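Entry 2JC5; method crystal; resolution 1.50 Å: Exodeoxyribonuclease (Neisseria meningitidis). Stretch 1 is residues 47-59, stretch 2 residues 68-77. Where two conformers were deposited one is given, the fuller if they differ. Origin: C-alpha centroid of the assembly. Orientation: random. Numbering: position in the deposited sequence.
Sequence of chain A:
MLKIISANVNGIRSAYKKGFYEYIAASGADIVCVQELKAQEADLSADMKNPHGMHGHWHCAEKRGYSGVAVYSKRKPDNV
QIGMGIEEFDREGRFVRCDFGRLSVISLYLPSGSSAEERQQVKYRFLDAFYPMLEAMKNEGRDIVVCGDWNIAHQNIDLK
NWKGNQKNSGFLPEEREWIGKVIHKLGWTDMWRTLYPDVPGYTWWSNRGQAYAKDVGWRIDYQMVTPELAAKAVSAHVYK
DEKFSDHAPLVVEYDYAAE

Stretch 1, residues 47-59: DMKNPHGMHGHWH
Stretch 2 68-77: GVAVYSKRKP

Strands 55-59 and 69-73 pair antiparallel, their axes 169° apart and 4.6 Å at closest approach. The contact buries 763 Å², both sides summed.

G68 enters the strand at phi/psi 92/141, where a CB would jam against the preceding carbonyl, so glycine fits. Its CA lies 3.2 Å from H59 O.

V69 (-136/160, chi1 m) forms a hydrogen-bonded pair with H59: H59 N to V69 O is 2.9 Å, V69 N to H59 O 3.1 Å. A70 (-150/157) faces W58 in a non-hydrogen-bonded pair, CA to CA 4.0 Å. The small A70 CB packs 3.7 Å from W58 CB; the indole (chi1 p, chi2 84°) leads away.

V71 (-125/124, chi1 t) pairs with H57: V71 N to H57 O is 2.8 Å, H57 N to V71 O 3.0 Å.

Y72 (-112/138, chi1 m, chi2 -62°) lies opposite G56, CA to CA 4.4 Å, on the face shared with W58 and A70. Its ring occupies space a G56 side chain would crowd: an ideal CB there would be 3.2 Å from Y72 CD1 and 1.9 Å from K49 O. Y72 OH donates to M48 O at 2.7 Å. P51 CG sits over the ring face, 3.7 Å from the centroid of the Y72 ring. M54 (m, t, p) brings CE to 3.9 Å from Y72 CB.

S73 (-146/142, chi1 p) closes the ladder with H55: H55 N to S73 O and S73 N to H55 O are both 2.8 Å. S73 OG donates to R75 O at 2.7 Å.

K74 turns the chain at -62/-42. A water bridges K74 O (2.7 Å) and G53 O (3.1 Å).

K76 (t, t, t, p) lays CB over the H55 ring (chi1 m, chi2 -89°), 3.7 Å from its centroid. A second water joins K76 NZ, H55 ND1 and H57 NE2.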

# COMPACT_ATOMS: atom_id res chain seq x y z
N ASP A 47 5.45 5.60 19.97
CA ASP A 47 5.36 6.46 18.80
C ASP A 47 5.15 5.70 17.48
O ASP A 47 4.82 6.31 16.47
CB ASP A 47 6.56 7.43 18.73
CG ASP A 47 7.91 6.73 18.54
OD1 ASP A 47 7.97 5.49 18.42
OD2 ASP A 47 8.94 7.45 18.51
N MET A 48 5.33 4.39 17.50
CA MET A 48 5.03 3.52 16.36
C MET A 48 3.63 2.90 16.43
O MET A 48 3.15 2.32 15.47
CB MET A 48 6.07 2.40 16.28
CG MET A 48 7.46 2.90 16.03
SD MET A 48 8.68 1.61 16.31
CE MET A 48 10.21 2.58 16.26
N LYS A 49 3.00 3.01 17.60
CA LYS A 49 1.63 2.54 17.80
C LYS A 49 0.66 3.69 17.63
O LYS A 49 -0.37 3.54 16.98
CB LYS A 49 1.46 1.96 19.19
CG LYS A 49 2.23 0.68 19.43
CD LYS A 49 2.07 0.28 20.88
CE LYS A 49 3.05 -0.74 21.29
NZ LYS A 49 2.74 -1.17 22.67
N ASN A 50 0.99 4.85 18.21
CA ASN A 50 0.13 6.02 18.21
C ASN A 50 0.95 7.27 17.88
O ASN A 50 1.11 8.19 18.70
CB ASN A 50 -0.55 6.17 19.56
CG ASN A 50 -1.40 4.98 19.89
OD1 ASN A 50 -0.98 4.10 20.64
ND2 ASN A 50 -2.57 4.91 19.29
N PRO A 51 1.46 7.31 16.64
CA PRO A 51 2.33 8.42 16.29
C PRO A 51 1.59 9.76 16.38
O PRO A 51 0.49 9.91 15.82
CB PRO A 51 2.74 8.13 14.84
CG PRO A 51 1.74 7.16 14.32
CD PRO A 51 1.25 6.38 15.51
N HIS A 52 2.17 10.71 17.11
CA HIS A 52 1.58 12.05 17.26
C HIS A 52 0.16 11.99 17.83
O HIS A 52 -0.69 12.84 17.51
CB HIS A 52 1.59 12.80 15.92
CG HIS A 52 2.94 12.90 15.29
ND1 HIS A 52 3.90 13.78 15.74
CD2 HIS A 52 3.50 12.21 14.27
CE1 HIS A 52 4.99 13.63 15.00
NE2 HIS A 52 4.77 12.69 14.10
N GLY A 53 -0.11 10.95 18.61
CA GLY A 53 -1.43 10.76 19.20
C GLY A 53 -2.50 10.23 18.27
O GLY A 53 -3.68 10.17 18.62
N MET A 54 -2.09 9.79 17.09
CA MET A 54 -3.02 9.19 16.16
C MET A 54 -3.46 7.84 16.71
O MET A 54 -2.76 7.21 17.49
CB MET A 54 -2.37 9.01 14.79
CG MET A 54 -2.06 10.33 14.12
SD MET A 54 -1.00 10.11 12.69
CE MET A 54 -2.15 9.80 11.40
N HIS A 55 -4.63 7.42 16.29
CA HIS A 55 -5.10 6.07 16.52
C HIS A 55 -4.31 5.15 15.60
O HIS A 55 -4.00 5.55 14.48
CB HIS A 55 -6.57 5.99 16.18
CG HIS A 55 -7.40 6.84 17.07
ND1 HIS A 55 -7.92 6.37 18.25
CD2 HIS A 55 -7.71 8.16 17.02
CE1 HIS A 55 -8.56 7.34 18.86
NE2 HIS A 55 -8.45 8.44 18.14
N GLY A 56 -3.96 3.97 16.08
CA GLY A 56 -3.17 3.03 15.31
C GLY A 56 -3.69 1.62 15.47
O GLY A 56 -4.04 1.20 16.57
N HIS A 57 -3.76 0.91 14.35
CA HIS A 57 -4.16 -0.48 14.32
C HIS A 57 -3.22 -1.21 13.39
O HIS A 57 -2.89 -0.71 12.30
CB HIS A 57 -5.60 -0.60 13.86
CG HIS A 57 -6.53 0.05 14.83
ND1 HIS A 57 -6.99 -0.61 15.96
CD2 HIS A 57 -6.98 1.32 14.92
CE1 HIS A 57 -7.73 0.23 16.67
NE2 HIS A 57 -7.73 1.40 16.07
N TRP A 58 -2.76 -2.37 13.83
CA TRP A 58 -1.74 -3.09 13.09
C TRP A 58 -2.00 -4.59 13.09
O TRP A 58 -2.74 -5.12 13.95
CB TRP A 58 -0.34 -2.78 13.67
CG TRP A 58 -0.26 -3.06 15.13
CD1 TRP A 58 -0.01 -4.27 15.73
CD2 TRP A 58 -0.47 -2.13 16.19
NE1 TRP A 58 -0.04 -4.13 17.09
CE2 TRP A 58 -0.33 -2.83 17.40
CE3 TRP A 58 -0.78 -0.76 16.24
CZ2 TRP A 58 -0.50 -2.22 18.64
CZ3 TRP A 58 -0.94 -0.16 17.48
CH2 TRP A 58 -0.80 -0.89 18.66
N HIS A 59 -1.39 -5.25 12.11
CA HIS A 59 -1.36 -6.70 12.06
C HIS A 59 0.09 -7.09 11.82
O HIS A 59 0.62 -6.84 10.74
CB HIS A 59 -2.24 -7.30 10.97
CG HIS A 59 -2.51 -8.76 11.15
ND1 HIS A 59 -3.26 -9.51 10.28
CD2 HIS A 59 -2.10 -9.62 12.12
CE1 HIS A 59 -3.33 -10.75 10.71
NE2 HIS A 59 -2.66 -10.84 11.84
N GLY A 68 4.14 -7.20 8.25
CA GLY A 68 3.37 -6.36 9.16
C GLY A 68 2.87 -5.10 8.46
O GLY A 68 3.57 -4.50 7.63
N VAL A 69 1.65 -4.72 8.78
CA VAL A 69 1.04 -3.50 8.27
C VAL A 69 0.32 -2.77 9.38
O VAL A 69 -0.02 -3.35 10.43
CB VAL A 69 0.03 -3.80 7.11
CG1 VAL A 69 0.71 -4.48 5.90
CG2 VAL A 69 -1.11 -4.64 7.62
N ALA A 70 0.09 -1.48 9.14
CA ALA A 70 -0.65 -0.66 10.09
C ALA A 70 -1.41 0.45 9.38
O ALA A 70 -1.05 0.89 8.29
CB ALA A 70 0.27 -0.07 11.16
N VAL A 71 -2.46 0.92 10.06
CA VAL A 71 -3.19 2.11 9.65
C VAL A 71 -3.20 3.07 10.82
O VAL A 71 -3.63 2.71 11.93
CB VAL A 71 -4.64 1.79 9.27
CG1 VAL A 71 -5.40 3.09 8.95
CG2 VAL A 71 -4.73 0.85 8.05
N TYR A 72 -2.73 4.30 10.58
CA TYR A 72 -2.72 5.37 11.58
C TYR A 72 -3.70 6.43 11.13
O TYR A 72 -3.74 6.77 9.95
CB TYR A 72 -1.35 6.00 11.68
CG TYR A 72 -0.24 5.05 12.00
CD1 TYR A 72 -0.22 4.33 13.18
CD2 TYR A 72 0.83 4.90 11.13
CE1 TYR A 72 0.83 3.44 13.47
CE2 TYR A 72 1.88 4.04 11.42
CZ TYR A 72 1.89 3.32 12.59
OH TYR A 72 2.95 2.46 12.83
N SER A 73 -4.48 6.96 12.06
CA SER A 73 -5.50 7.92 11.69
C SER A 73 -5.69 8.96 12.77
O SER A 73 -5.65 8.62 13.96
CB SER A 73 -6.83 7.22 11.40
OG SER A 73 -7.29 6.46 12.50
N LYS A 74 -5.91 10.21 12.36
CA LYS A 74 -6.21 11.24 13.34
C LYS A 74 -7.51 10.94 14.09
O LYS A 74 -7.60 11.15 15.32
CB LYS A 74 -6.29 12.64 12.69
CG LYS A 74 -4.99 13.13 12.15
CD LYS A 74 -5.05 14.60 11.71
CE LYS A 74 -3.68 15.14 11.44
NZ LYS A 74 -3.71 16.58 11.01
N ARG A 75 -8.52 10.47 13.36
CA ARG A 75 -9.83 10.17 13.94
C ARG A 75 -9.92 8.71 14.34
O ARG A 75 -9.19 7.86 13.83
CB ARG A 75 -10.94 10.51 12.95
CG ARG A 75 -11.05 12.02 12.65
CD ARG A 75 -11.44 12.84 13.88
N LYS A 76 -10.83 8.41 15.26
CA LYS A 76 -10.98 7.07 15.80
C LYS A 76 -11.85 6.24 14.87
O LYS A 76 -13.00 6.61 14.60
CB LYS A 76 -11.64 7.11 17.17
CG LYS A 76 -11.62 5.78 17.88
CD LYS A 76 -12.43 5.81 19.17
CE LYS A 76 -12.42 4.46 19.83
NZ LYS A 76 -11.06 3.94 19.99
N PRO A 77 -11.32 5.10 14.37
CA PRO A 77 -12.21 4.30 13.56
C PRO A 77 -13.33 3.73 14.40
O PRO A 77 -13.17 3.48 15.60
CB PRO A 77 -11.31 3.20 13.01
CG PRO A 77 -10.09 3.20 13.80
CD PRO A 77 -9.97 4.50 14.52
O HOH W 1 -5.63 11.88 16.98
O HOH W 2 -8.80 3.41 17.89